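PDB 5GIZ: putative hemin transport system, substrate-binding protein from Burkholderia cenocepacia J2315, which binds heme in the periplasm and probably delivers it to a membrane transporter for uptake into the cell. Local coordinates for residues K6-I11 with L69-A74; L65-V70 with A88-T93; A134-V139 with I176-A181. All coordinates share one frame; numbering follows the deposited sequence. Where two conformers were deposited one is given.

Interaction 1. Residues K6-I11 with L69-A74; sequences KRVIVI and LVLASA
Two parallel strands, 6-11 and 69-72, form the centre of the four-stranded parallel sheet in the N-terminal lobe of this periplasmic binding protein. They run 18° apart, and the backbone joins them by alternation: residues 7, 9 and 11 of the first strand bond with residues 69, 71 and 73 of the second segment. The series starts slack, L69 N reaching R7 O at 3.2 Å with an N-H...O angle of 144°. The next three bonds are shorter and straighter, I11 N meeting L71 O at 2.8 Å almost along the carbonyl axis; past the strand S73 N still bonds to I11 O (2.9 Å), but at a bent angle.

On one face of the sheet L71 CD1 touches two valines, V8 CG1 at 4.1 Å and V10 CG2 at 4.2 Å; L71 crosses V8 obliquely and lies alongside V10. On the other, the side chains of I11 and V70 cross obliquely, CG1 to CG1 at 4.1 Å. S73 and I11 both touch Q54, which contacts heme in a heme-bound structure of this protein. Strand 30-35 flanks 6-11, strand 91-94 flanks 69-72, and helix 13-23 packs L15 and A16 against V10.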
ATOM      1  N   LYS A   6      20.728  -9.345 -14.733  1.00 21.90           N
ATOM      2  CA  LYS A   6      19.504 -10.093 -14.708  1.00 19.89           C
ATOM      3  C   LYS A   6      18.338  -9.219 -15.164  1.00 16.70           C
ATOM      4  O   LYS A   6      18.182  -8.073 -14.754  1.00 16.94           O
ATOM      5  CB  LYS A   6      19.199 -10.567 -13.294  1.00 21.45           C
ATOM      6  CG  LYS A   6      20.191 -11.608 -12.839  1.00 25.08           C
ATOM      7  CD  LYS A   6      19.752 -12.207 -11.547  1.00 26.53           C
ATOM      8  CE  LYS A   6      20.661 -13.358 -11.194  1.00 29.62           C
ATOM      9  NZ  LYS A   6      20.608 -13.638  -9.734  1.00 30.75           N
ATOM     10  N   ARG A   7      17.483  -9.794 -15.992  1.00 14.58           N
ATOM     11  CA  ARG A   7      16.178  -9.188 -16.310  1.00 13.26           C
ATOM     12  C   ARG A   7      15.214  -9.550 -15.177  1.00 12.79           C
ATOM     13  O   ARG A   7      15.030 -10.723 -14.855  1.00 12.45           O
ATOM     14  CB  ARG A   7      15.606  -9.724 -17.619  1.00 12.98           C
ATOM     15  CG  ARG A   7      16.421  -9.311 -18.838  1.00 13.59           C
ATOM     16  CD  ARG A   7      15.935  -9.953 -20.126  1.00 14.02           C
ATOM     17  NE  ARG A   7      14.574  -9.578 -20.466  1.00 13.74           N
ATOM     18  CZ  ARG A   7      14.231  -8.439 -21.043  1.00 14.63           C
ATOM     19  NH1 ARG A   7      15.163  -7.544 -21.396  1.00 15.49           N
ATOM     20  NH2 ARG A   7      12.957  -8.199 -21.290  1.00 14.47           N
ATOM     21  N   VAL A   8      14.646  -8.517 -14.522  1.00 12.23           N
ATOM     22  CA  VAL A   8      13.800  -8.689 -13.374  1.00 12.13           C
ATOM     23  C   VAL A   8      12.374  -8.229 -13.635  1.00 11.56           C
ATOM     24  O   VAL A   8      12.157  -7.150 -14.181  1.00 11.66           O
ATOM     25  CB  VAL A   8      14.419  -7.948 -12.168  1.00 12.57           C
ATOM     26  CG1 VAL A   8      13.553  -8.120 -10.936  1.00 12.98           C
ATOM     27  CG2 VAL A   8      15.839  -8.394 -11.916  1.00 13.09           C
ATOM     28  N   ILE A   9      11.394  -9.007 -13.195  1.00 11.59           N
ATOM     29  CA  ILE A   9      10.001  -8.610 -13.132  1.00 11.81           C
ATOM     30  C   ILE A   9       9.578  -8.485 -11.671  1.00 11.51           C
ATOM     31  O   ILE A   9       9.966  -9.298 -10.837  1.00 11.49           O
ATOM     32  CB  ILE A   9       9.115  -9.576 -13.932  1.00 12.55           C
ATOM     33  CG1 ILE A   9       9.464  -9.434 -15.427  1.00 13.07           C
ATOM     34  CG2 ILE A   9       7.621  -9.369 -13.616  1.00 12.76           C
ATOM     35  CD1 ILE A   9       8.757 -10.427 -16.315  1.00 13.61           C
ATOM     36  N   VAL A  10       8.779  -7.463 -11.372  1.00 11.96           N
ATOM     37  CA  VAL A  10       8.387  -7.216  -9.989  0.50 12.13           C
ATOM     38  C   VAL A  10       6.862  -7.174  -9.928  1.00 12.30           C
ATOM     39  O   VAL A  10       6.228  -6.507 -10.741  1.00 12.45           O
ATOM     40  CB  VAL A  10       9.020  -5.912  -9.460  0.50 12.17           C
ATOM     41  CG1 VAL A  10       8.662  -5.701  -7.989  0.50 12.18           C
ATOM     42  CG2 VAL A  10      10.523  -5.920  -9.669  0.50 12.45           C
ATOM     43  N   ILE A  11       6.311  -7.872  -8.963  1.00 12.68           N
ATOM     44  CA  ILE A  11       4.875  -7.955  -8.728  1.00 13.06           C
ATOM     45  C   ILE A  11       4.603  -7.359  -7.383  1.00 13.54           C
ATOM     46  O   ILE A  11       5.003  -7.943  -6.394  1.00 13.56           O
ATOM     47  CB  ILE A  11       4.313  -9.393  -8.820  1.00 13.89           C
ATOM     48  CG1 ILE A  11       4.780 -10.151 -10.080  1.00 14.63           C
ATOM     49  CG2 ILE A  11       2.803  -9.290  -8.668  1.00 14.38           C
ATOM     50  CD1 ILE A  11       4.482  -9.500 -11.370  1.00 14.63           C
ATOM     51  N   LEU A  69      14.488 -13.374 -13.090  1.00 15.00           N
ATOM     52  CA  LEU A  69      14.038 -13.357 -11.694  1.00 15.33           C
ATOM     53  C   LEU A  69      12.735 -12.604 -11.590  1.00 14.57           C
ATOM     54  O   LEU A  69      12.579 -11.605 -12.244  1.00 13.48           O
ATOM     55  CB  LEU A  69      15.113 -12.668 -10.874  1.00 16.09           C
ATOM     56  CG  LEU A  69      14.840 -12.362  -9.402  1.00 16.93           C
ATOM     57  CD1 LEU A  69      14.635 -13.635  -8.600  1.00 18.14           C
ATOM     58  CD2 LEU A  69      15.971 -11.525  -8.810  1.00 17.86           C
ATOM     59  N   VAL A  70      11.833 -13.072 -10.734  1.00 14.78           N
ATOM     60  CA  VAL A  70      10.604 -12.415 -10.387  1.00 14.82           C
ATOM     61  C   VAL A  70      10.618 -12.183  -8.868  1.00 15.02           C
ATOM     62  O   VAL A  70      10.797 -13.123  -8.107  1.00 15.57           O
ATOM     63  CB  VAL A  70       9.355 -13.258 -10.770  1.00 15.52           C
ATOM     64  CG1 VAL A  70       8.089 -12.625 -10.230  1.00 15.58           C
ATOM     65  CG2 VAL A  70       9.283 -13.521 -12.268  1.00 15.59           C
ATOM     66  N   LEU A  71      10.427 -10.950  -8.455  1.00 15.27           N
ATOM     67  CA  LEU A  71      10.194 -10.592  -7.086  1.00 15.56           C
ATOM     68  C   LEU A  71       8.715 -10.417  -6.921  1.00 14.97           C
ATOM     69  O   LEU A  71       8.117  -9.572  -7.583  1.00 14.45           O
ATOM     70  CB  LEU A  71      10.908  -9.288  -6.741  1.00 16.13           C
ATOM     71  CG  LEU A  71      12.403  -9.246  -7.105  1.00 17.59           C
ATOM     72  CD1 LEU A  71      12.930  -7.810  -6.850  1.00 18.52           C
ATOM     73  CD2 LEU A  71      13.160 -10.307  -6.394  1.00 18.96           C
ATOM     74  N   ALA A  72       8.117 -11.239  -6.062  1.00 14.89           N
ATOM     75  CA  ALA A  72       6.679 -11.303  -5.959  1.00 15.47           C
ATOM     76  C   ALA A  72       6.157 -11.016  -4.589  1.00 15.69           C
ATOM     77  O   ALA A  72       6.638 -11.572  -3.580  1.00 15.06           O
ATOM     78  CB  ALA A  72       6.190 -12.686  -6.393  1.00 16.12           C
ATOM     79  N   SER A  73       5.158 -10.163  -4.544  1.00 16.33           N
ATOM     80  CA  SER A  73       4.534  -9.831  -3.272  1.00 18.56           C
ATOM     81  C   SER A  73       3.716 -11.031  -2.838  1.00 19.94           C
ATOM     82  O   SER A  73       3.378 -11.937  -3.639  1.00 20.59           O
ATOM     83  CB  SER A  73       3.643  -8.623  -3.451  1.00 18.81           C
ATOM     84  OG  SER A  73       2.581  -9.018  -4.257  1.00 20.56           O
ATOM     85  N   ALA A  74       3.290 -10.943  -1.584  1.00 22.00           N
ATOM     86  CA  ALA A  74       2.422 -11.950  -0.982  1.00 23.39           C
ATOM     87  C   ALA A  74       1.120 -12.118  -1.768  1.00 24.78           C
ATOM     88  O   ALA A  74       0.558 -13.192  -1.808  1.00 25.65           O
ATOM     89  CB  ALA A  74       2.130 -11.548   0.470  1.00 23.88           C
TER

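Interaction 2. Residues L65-V70 with A88-T93; sequences LRPDLV and AGVTVT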
ATOM      1  N   LEU A  65       8.508 -11.719 -21.507  1.00 13.56           N
ATOM      2  CA  LEU A  65       9.481 -10.731 -21.214  1.00 13.22           C
ATOM      3  C   LEU A  65      10.837 -11.315 -20.794  1.00 13.90           C
ATOM      4  O   LEU A  65      11.764 -10.575 -20.402  1.00 13.29           O
ATOM      5  CB  LEU A  65       8.956  -9.747 -20.163  1.00 13.60           C
ATOM      6  CG  LEU A  65       7.692  -9.002 -20.535  1.00 13.07           C
ATOM      7  CD1 LEU A  65       7.248  -8.140 -19.363  1.00 13.09           C
ATOM      8  CD2 LEU A  65       7.927  -8.174 -21.794  1.00 13.33           C
ATOM      9  N   ARG A  66      10.975 -12.633 -20.906  1.00 13.62           N
ATOM     10  CA  ARG A  66      12.249 -13.311 -20.625  1.00 13.86           C
ATOM     11  C   ARG A  66      12.895 -12.956 -19.289  1.00 13.07           C
ATOM     12  O   ARG A  66      14.049 -12.563 -19.221  1.00 13.13           O
ATOM     13  CB  ARG A  66      13.220 -13.058 -21.762  1.00 14.25           C
ATOM     14  CG  ARG A  66      12.659 -13.487 -23.106  1.00 15.52           C
ATOM     15  CD  ARG A  66      13.583 -13.208 -24.283  1.00 16.90           C
ATOM     16  NE  ARG A  66      13.686 -11.787 -24.475  1.00 18.67           N
ATOM     17  CZ  ARG A  66      14.698 -11.024 -24.095  1.00 19.78           C
ATOM     18  NH1 ARG A  66      15.767 -11.557 -23.565  1.00 23.12           N
ATOM     19  NH2 ARG A  66      14.604  -9.721 -24.270  1.00 22.39           N
ATOM     20  N   PRO A  67      12.150 -13.103 -18.192  1.00 15.58           N
ATOM     21  CA  PRO A  67      12.783 -12.780 -16.914  1.00 15.32           C
ATOM     22  C   PRO A  67      13.813 -13.800 -16.507  1.00 15.61           C
ATOM     23  O   PRO A  67      13.659 -14.978 -16.784  1.00 16.54           O
ATOM     24  CB  PRO A  67      11.617 -12.890 -15.919  1.00 15.50           C
ATOM     25  CG  PRO A  67      10.690 -13.883 -16.565  1.00 16.01           C
ATOM     26  CD  PRO A  67      10.745 -13.527 -18.023  1.00 16.05           C
ATOM     27  N   ASP A  68      14.832 -13.352 -15.776  1.00 15.83           N
ATOM     28  CA  ASP A  68      15.712 -14.217 -15.010  1.00 16.93           C
ATOM     29  C   ASP A  68      15.242 -14.374 -13.566  1.00 16.28           C
ATOM     30  O   ASP A  68      15.578 -15.360 -12.888  1.00 16.91           O
ATOM     31  CB  ASP A  68      17.123 -13.623 -14.971  1.00 18.08           C
ATOM     32  CG  ASP A  68      17.733 -13.526 -16.328  1.00 19.45           C
ATOM     33  OD1 ASP A  68      17.656 -14.538 -17.124  1.00 20.69           O
ATOM     34  OD2 ASP A  68      18.207 -12.442 -16.729  1.00 19.28           O
ATOM     35  N   LEU A  69      14.488 -13.374 -13.090  1.00 15.00           N
ATOM     36  CA  LEU A  69      14.038 -13.357 -11.694  1.00 15.33           C
ATOM     37  C   LEU A  69      12.735 -12.604 -11.590  1.00 14.57           C
ATOM     38  O   LEU A  69      12.579 -11.605 -12.244  1.00 13.48           O
ATOM     39  CB  LEU A  69      15.113 -12.668 -10.874  1.00 16.09           C
ATOM     40  CG  LEU A  69      14.840 -12.362  -9.402  1.00 16.93           C
ATOM     41  CD1 LEU A  69      14.635 -13.635  -8.600  1.00 18.14           C
ATOM     42  CD2 LEU A  69      15.971 -11.525  -8.810  1.00 17.86           C
ATOM     43  N   VAL A  70      11.833 -13.072 -10.734  1.00 14.78           N
ATOM     44  CA  VAL A  70      10.604 -12.415 -10.387  1.00 14.82           C
ATOM     45  C   VAL A  70      10.618 -12.183  -8.868  1.00 15.02           C
ATOM     46  O   VAL A  70      10.797 -13.123  -8.107  1.00 15.57           O
ATOM     47  CB  VAL A  70       9.355 -13.258 -10.770  1.00 15.52           C
ATOM     48  CG1 VAL A  70       8.089 -12.625 -10.230  1.00 15.58           C
ATOM     49  CG2 VAL A  70       9.283 -13.521 -12.268  1.00 15.59           C
ATOM     50  N   ALA A  88       8.750 -22.919 -15.859  1.00 25.69           N
ATOM     51  CA  ALA A  88       9.561 -22.527 -17.027  1.00 25.98           C
ATOM     52  C   ALA A  88      11.020 -22.269 -16.629  1.00 26.81           C
ATOM     53  O   ALA A  88      11.849 -21.864 -17.460  1.00 29.39           O
ATOM     54  CB  ALA A  88       8.984 -21.275 -17.676  1.00 25.07           C
ATOM     55  N   GLY A  89      11.328 -22.450 -15.361  1.00 27.26           N
ATOM     56  CA  GLY A  89      12.691 -22.334 -14.864  1.00 27.25           C
ATOM     57  C   GLY A  89      13.068 -20.984 -14.320  1.00 26.81           C
ATOM     58  O   GLY A  89      14.221 -20.742 -13.978  1.00 28.03           O
ATOM     59  N   VAL A  90      12.068 -20.115 -14.154  1.00 23.46           N
ATOM     60  CA  VAL A  90      12.311 -18.765 -13.638  1.00 22.27           C
ATOM     61  C   VAL A  90      12.262 -18.820 -12.112  1.00 22.52           C
ATOM     62  O   VAL A  90      11.349 -19.403 -11.540  1.00 24.39           O
ATOM     63  CB  VAL A  90      11.251 -17.792 -14.195  1.00 20.87           C
ATOM     64  CG1 VAL A  90      11.471 -16.386 -13.657  1.00 19.78           C
ATOM     65  CG2 VAL A  90      11.283 -17.777 -15.709  1.00 21.11           C
ATOM     66  N   THR A  91      13.233 -18.188 -11.482  1.00 21.59           N
ATOM     67  CA  THR A  91      13.277 -18.022 -10.042  1.00 21.70           C
ATOM     68  C   THR A  91      12.222 -17.006  -9.619  1.00 19.92           C
ATOM     69  O   THR A  91      12.159 -15.892 -10.137  1.00 19.24           O
ATOM     70  CB  THR A  91      14.670 -17.541  -9.560  1.00 23.08           C
ATOM     71  OG1 THR A  91      15.635 -18.559  -9.926  1.00 24.91           O
ATOM     72  CG2 THR A  91      14.714 -17.286  -8.009  1.00 23.69           C
ATOM     73  N   VAL A  92      11.415 -17.375  -8.639  1.00 20.02           N
ATOM     74  CA  VAL A  92      10.400 -16.505  -8.129  1.00 19.76           C
ATOM     75  C   VAL A  92      10.663 -16.416  -6.625  1.00 19.92           C
ATOM     76  O   VAL A  92      10.657 -17.460  -5.904  1.00 21.70           O
ATOM     77  CB  VAL A  92       8.984 -17.036  -8.372  1.00 20.82           C
ATOM     78  CG1 VAL A  92       7.964 -16.158  -7.689  1.00 21.49           C
ATOM     79  CG2 VAL A  92       8.669 -17.201  -9.851  1.00 20.36           C
ATOM     80  N   THR A  93      10.961 -15.228  -6.134  1.00 18.43           N
ATOM     81  CA  THR A  93      11.222 -14.999  -4.720  1.00 18.99           C
ATOM     82  C   THR A  93      10.054 -14.207  -4.192  1.00 17.90           C
ATOM     83  O   THR A  93       9.742 -13.109  -4.654  1.00 16.33           O
ATOM     84  CB  THR A  93      12.565 -14.299  -4.561  1.00 19.53           C
ATOM     85  OG1 THR A  93      13.585 -15.155  -5.154  1.00 21.69           O
ATOM     86  CG2 THR A  93      12.885 -13.982  -3.116  1.00 20.47           C
TER
HETATM   87  O   HOH W   1      15.621 -17.758 -13.137  1.00 33.08           O
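V70 O is held by two donors from the neighbouring strand: one true hydrogen bond and one weaker CA-H contact. T93 N approaches it nearly along the C=O axis at 2.9 Å, with an N-H...O angle of 169°, and V92 CA, 3.4 Å from V70 O, turns its hydrogen to the same atom. The other end of the same residue is fastened as well, V70 N donating to T91 O at 2.9 Å, while L69 CA also leans on that oxygen. Each carbonyl thus collects an N-H and a CA-H, as expected between parallel strands.

Just before this, at D68, the strands have not yet closed on each other. D68 O and T91 N are too far apart to bond directly, and a water fills the gap, accepting from T91 N and donating to D68 O; a weak, longer bond runs from it to G89 O. Here the two strands of the beta-alpha-beta unit (strand 69-72, helix 79-87, strand 91-94) are still splayed apart. G89, with phi at 94°, closes the helix in a Schellman motif and turns the chain toward the second strand.

Next to the splay, on the V70 side of the sheet, the side chains fit together. V90 CG1, anti to its backbone N (chi1 179°), sits 3.9 Å from both V70 CG2 and P67 CG, and V90 crosses each of those residues at about a right angle. L63 of helix 59-64 and V85 of helix 79-87 also touch V90. On the opposite face of the sheet, L69 CD1 meets the methyl T91 CG2 at 3.7 Å.

Interaction 3. Residues A134-V139 with I176-A181; sequences AARDAV and IRYAGA. With SO4 (sulfate ion), chain C.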
ATOM      1  N   ALA A 134      11.753  10.124  12.507  1.00 14.47           N
ATOM      2  CA  ALA A 134      11.191  11.472  12.336  1.00 15.18           C
ATOM      3  C   ALA A 134       9.687  11.422  12.223  1.00 15.22           C
ATOM      4  O   ALA A 134       9.004  12.245  12.779  1.00 16.44           O
ATOM      5  CB  ALA A 134      11.843  12.152  11.139  1.00 15.22           C
ATOM      6  N   ALA A 135       9.143  10.476  11.477  1.00 13.99           N
ATOM      7  CA  ALA A 135       7.699  10.336  11.333  1.00 13.82           C
ATOM      8  C   ALA A 135       7.064   9.977  12.694  1.00 13.99           C
ATOM      9  O   ALA A 135       6.060  10.558  13.106  1.00 13.51           O
ATOM     10  CB  ALA A 135       7.410   9.280  10.278  1.00 13.22           C
ATOM     11  N   ARG A 136       7.672   9.054  13.425  1.00 13.93           N
ATOM     12  CA  ARG A 136       7.207   8.705  14.770  1.00 14.96           C
ATOM     13  C   ARG A 136       7.155   9.962  15.641  1.00 15.09           C
ATOM     14  O   ARG A 136       6.176  10.181  16.329  1.00 15.53           O
ATOM     15  CB  ARG A 136       8.149   7.726  15.428  1.00 16.23           C
ATOM     16  CG  ARG A 136       8.069   6.333  14.913  1.00 17.64           C
ATOM     17  CD  ARG A 136       6.761   5.656  15.183  1.00 18.64           C
ATOM     18  NE  ARG A 136       6.942   4.203  15.297  1.00 19.90           N
ATOM     19  CZ  ARG A 136       5.950   3.339  15.553  1.00 19.65           C
ATOM     20  NH1 ARG A 136       4.696   3.806  15.717  1.00 19.44           N
ATOM     21  NH2 ARG A 136       6.224   2.030  15.658  1.00 19.93           N
ATOM     22  N   ASP A 137       8.226  10.761  15.590  1.00 16.69           N
ATOM     23  CA  ASP A 137       8.309  12.030  16.322  1.00 19.12           C
ATOM     24  C   ASP A 137       7.227  13.011  15.933  1.00 18.23           C
ATOM     25  O   ASP A 137       6.629  13.642  16.810  1.00 19.43           O
ATOM     26  CB  ASP A 137       9.679  12.721  16.126  1.00 20.35           C
ATOM     27  CG  ASP A 137      10.823  11.985  16.810  1.00 21.77           C
ATOM     28  OD1 ASP A 137      10.556  11.026  17.604  1.00 20.22           O
ATOM     29  OD2 ASP A 137      12.001  12.378  16.543  1.00 22.88           O
ATOM     30  N   ALA A 138       6.968  13.125  14.641  1.00 17.71           N
ATOM     31  CA  ALA A 138       5.934  14.050  14.145  1.00 17.35           C
ATOM     32  C   ALA A 138       4.539  13.644  14.673  1.00 17.14           C
ATOM     33  O   ALA A 138       3.735  14.465  15.127  1.00 18.02           O
ATOM     34  CB  ALA A 138       5.949  14.082  12.630  1.00 17.86           C
ATOM     35  N   VAL A 139       4.244  12.358  14.637  1.00 15.47           N
ATOM     36  CA  VAL A 139       2.952  11.835  15.102  1.00 15.82           C
ATOM     37  C   VAL A 139       2.796  12.015  16.609  1.00 16.58           C
ATOM     38  O   VAL A 139       1.757  12.502  17.091  1.00 16.92           O
ATOM     39  CB  VAL A 139       2.776  10.367  14.689  1.00 14.89           C
ATOM     40  CG1 VAL A 139       1.538   9.747  15.317  1.00 14.89           C
ATOM     41  CG2 VAL A 139       2.675  10.288  13.187  1.00 14.77           C
ATOM     42  N   ILE A 176      -3.795   3.902   9.985  1.00  9.44           N
ATOM     43  CA  ILE A 176      -4.620   4.727  10.871  1.00  9.51           C
ATOM     44  C   ILE A 176      -3.957   4.764  12.253  1.00  9.66           C
ATOM     45  O   ILE A 176      -3.773   5.829  12.839  1.00  9.35           O
ATOM     46  CB  ILE A 176      -6.010   4.152  10.954  1.00  9.43           C
ATOM     47  CG1 ILE A 176      -6.785   4.486   9.661  1.00  9.45           C
ATOM     48  CG2 ILE A 176      -6.762   4.688  12.157  1.00  9.70           C
ATOM     49  CD1 ILE A 176      -8.032   3.685   9.510  1.00 10.42           C
ATOM     50  N   ARG A 177      -3.532   3.598  12.766  1.00 10.08           N
ATOM     51  CA  ARG A 177      -2.840   3.583  14.041  1.00 11.06           C
ATOM     52  C   ARG A 177      -1.464   4.227  14.021  1.00 10.80           C
ATOM     53  O   ARG A 177      -1.113   4.967  14.969  1.00 11.73           O
ATOM     54  CB  ARG A 177      -2.699   2.166  14.543  1.00 12.01           C
ATOM     55  CG  ARG A 177      -4.044   1.624  15.011  1.00 13.93           C
ATOM     56  CD  ARG A 177      -3.911   0.188  15.557  1.00 15.65           C
ATOM     57  NE  ARG A 177      -3.690  -0.774  14.493  1.00 17.27           N
ATOM     58  CZ  ARG A 177      -2.620  -1.540  14.322  1.00 18.20           C
ATOM     59  NH1 ARG A 177      -1.618  -1.530  15.199  1.00 20.95           N
ATOM     60  NH2 ARG A 177      -2.583  -2.360  13.269  1.00 17.81           N
ATOM     61  N   TYR A 178      -0.688   4.080  12.946  1.00 10.23           N
ATOM     62  CA  TYR A 178       0.587   4.778  12.879  1.00 10.27           C
ATOM     63  C   TYR A 178       0.449   6.316  12.887  1.00 10.49           C
ATOM     64  O   TYR A 178       1.330   7.032  13.348  1.00 11.04           O
ATOM     65  CB  TYR A 178       1.382   4.357  11.642  1.00 10.23           C
ATOM     66  CG  TYR A 178       2.038   2.996  11.735  1.00 10.65           C
ATOM     67  CD1 TYR A 178       2.750   2.615  12.885  1.00 11.00           C
ATOM     68  CD2 TYR A 178       2.036   2.118  10.648  1.00 11.36           C
ATOM     69  CE1 TYR A 178       3.422   1.412  12.943  1.00 11.43           C
ATOM     70  CE2 TYR A 178       2.695   0.925  10.710  1.00 12.18           C
ATOM     71  CZ  TYR A 178       3.407   0.569  11.848  1.00 11.97           C
ATOM     72  OH  TYR A 178       4.081  -0.674  11.930  1.00 13.43           O
ATOM     73  N   ALA A 179      -0.661   6.792  12.330  1.00 10.26           N
ATOM     74  CA  ALA A 179      -0.913   8.209  12.284  1.00 10.48           C
ATOM     75  C   ALA A 179      -1.526   8.750  13.567  1.00 10.92           C
ATOM     76  O   ALA A 179      -1.913   9.932  13.564  1.00 11.76           O
ATOM     77  CB  ALA A 179      -1.768   8.560  11.094  1.00 10.12           C
ATOM     78  N   GLY A 180      -1.615   7.954  14.629  1.00 10.97           N
ATOM     79  CA  GLY A 180      -2.081   8.447  15.927  1.00 11.57           C
ATOM     80  C   GLY A 180      -3.577   8.370  16.088  1.00 11.88           C
ATOM     81  O   GLY A 180      -4.127   9.012  16.983  1.00 13.26           O
ATOM     82  N   ALA A 181      -4.253   7.625  15.236  1.00 11.14           N
ATOM     83  CA  ALA A 181      -5.687   7.492  15.277  1.00 11.35           C
ATOM     84  C   ALA A 181      -6.118   6.070  15.621  1.00 11.74           C
ATOM     85  O   ALA A 181      -5.267   5.220  15.896  1.00 11.96           O
ATOM     86  CB  ALA A 181      -6.273   7.939  13.956  1.00 11.16           C
TER
HETATM   87  S   SO4 C 401       4.465  -1.618  15.161  1.00 16.34           S
HETATM   88  O1  SO4 C 401       5.315  -1.425  14.038  1.00 17.20           O
HETATM   89  O2  SO4 C 401       4.964  -2.683  16.087  1.00 18.44           O
HETATM   90  O3  SO4 C 401       4.244  -0.367  15.897  1.00 23.44           O
HETATM   91  O4  SO4 C 401       3.153  -2.078  14.839  1.00 23.17           O
HETATM   92  O   HOH W   2       3.287   6.347  15.314  1.00 18.23           O
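The long helix 118-141, which links the two lobes as in other binding proteins of this heme- and siderophore-binding class, passes here beside the Schellman motif that ends helix 171-178. Within residues 134-139 the first side chain to take part is R136. Its chain bends at chi2 (-65°), which brings the guanidinium to the edge of the Y178 ring. NH1 lies 3.6 Å from Y178 CD1, and the two flat groups stand 80° apart, so the charge is not stacked on the ring. Both terminal nitrogens work in the plane of the guanidinium. NH1 donates to a water at 2.9 Å, and that water in turn donates a hydrogen bond to Y178 O, while NH2 donates to sulfate O3 at 3.1 Å.

One helical turn later V139 presents its two methyls to the end of the other helix. CG1, anti to the backbone N, presses on Y178 O at 3.4 Å, and CG2 touches the same oxygen. CG1 also lies over the following peptide, 3.7 Å from G180 N. G180, with phi at 88°, is the C-prime residue: A181 N turns back to I176 O, and G180 N to R177 O.

Helix 255-269 borders the contact, V259 touching Y178 and H263 touching V139, and W132 packs edge-to-face with Y178. The sulfate, probably from the crystallisation liquor, joins the two sides: Y178 OH, which is itself bonded to V101 N, donates to sulfate O1 at 2.6 Å, in the plane of the ring.

In the fold
Interactions 1 and 2 belong to one sheet and share strand 69-72: strand 6-11 pairs along one edge, strand 91-94 along the other. R7 ties them further, since its backbone and guanidinium bond to residues of 65-70. Interaction 1 is buried and held by continuous backbone bonding between aliphatic faces, whereas interaction 2, at the partly exposed start of an outer strand, lets water stand in for a direct bond. Interaction 3 lies on the opposite side of the chain's centre, its centre about 31 Å from that of interaction 1. It is a surface contact between a helix and the capped end of another, joined by a valine against backbone and by bridging water and sulfate.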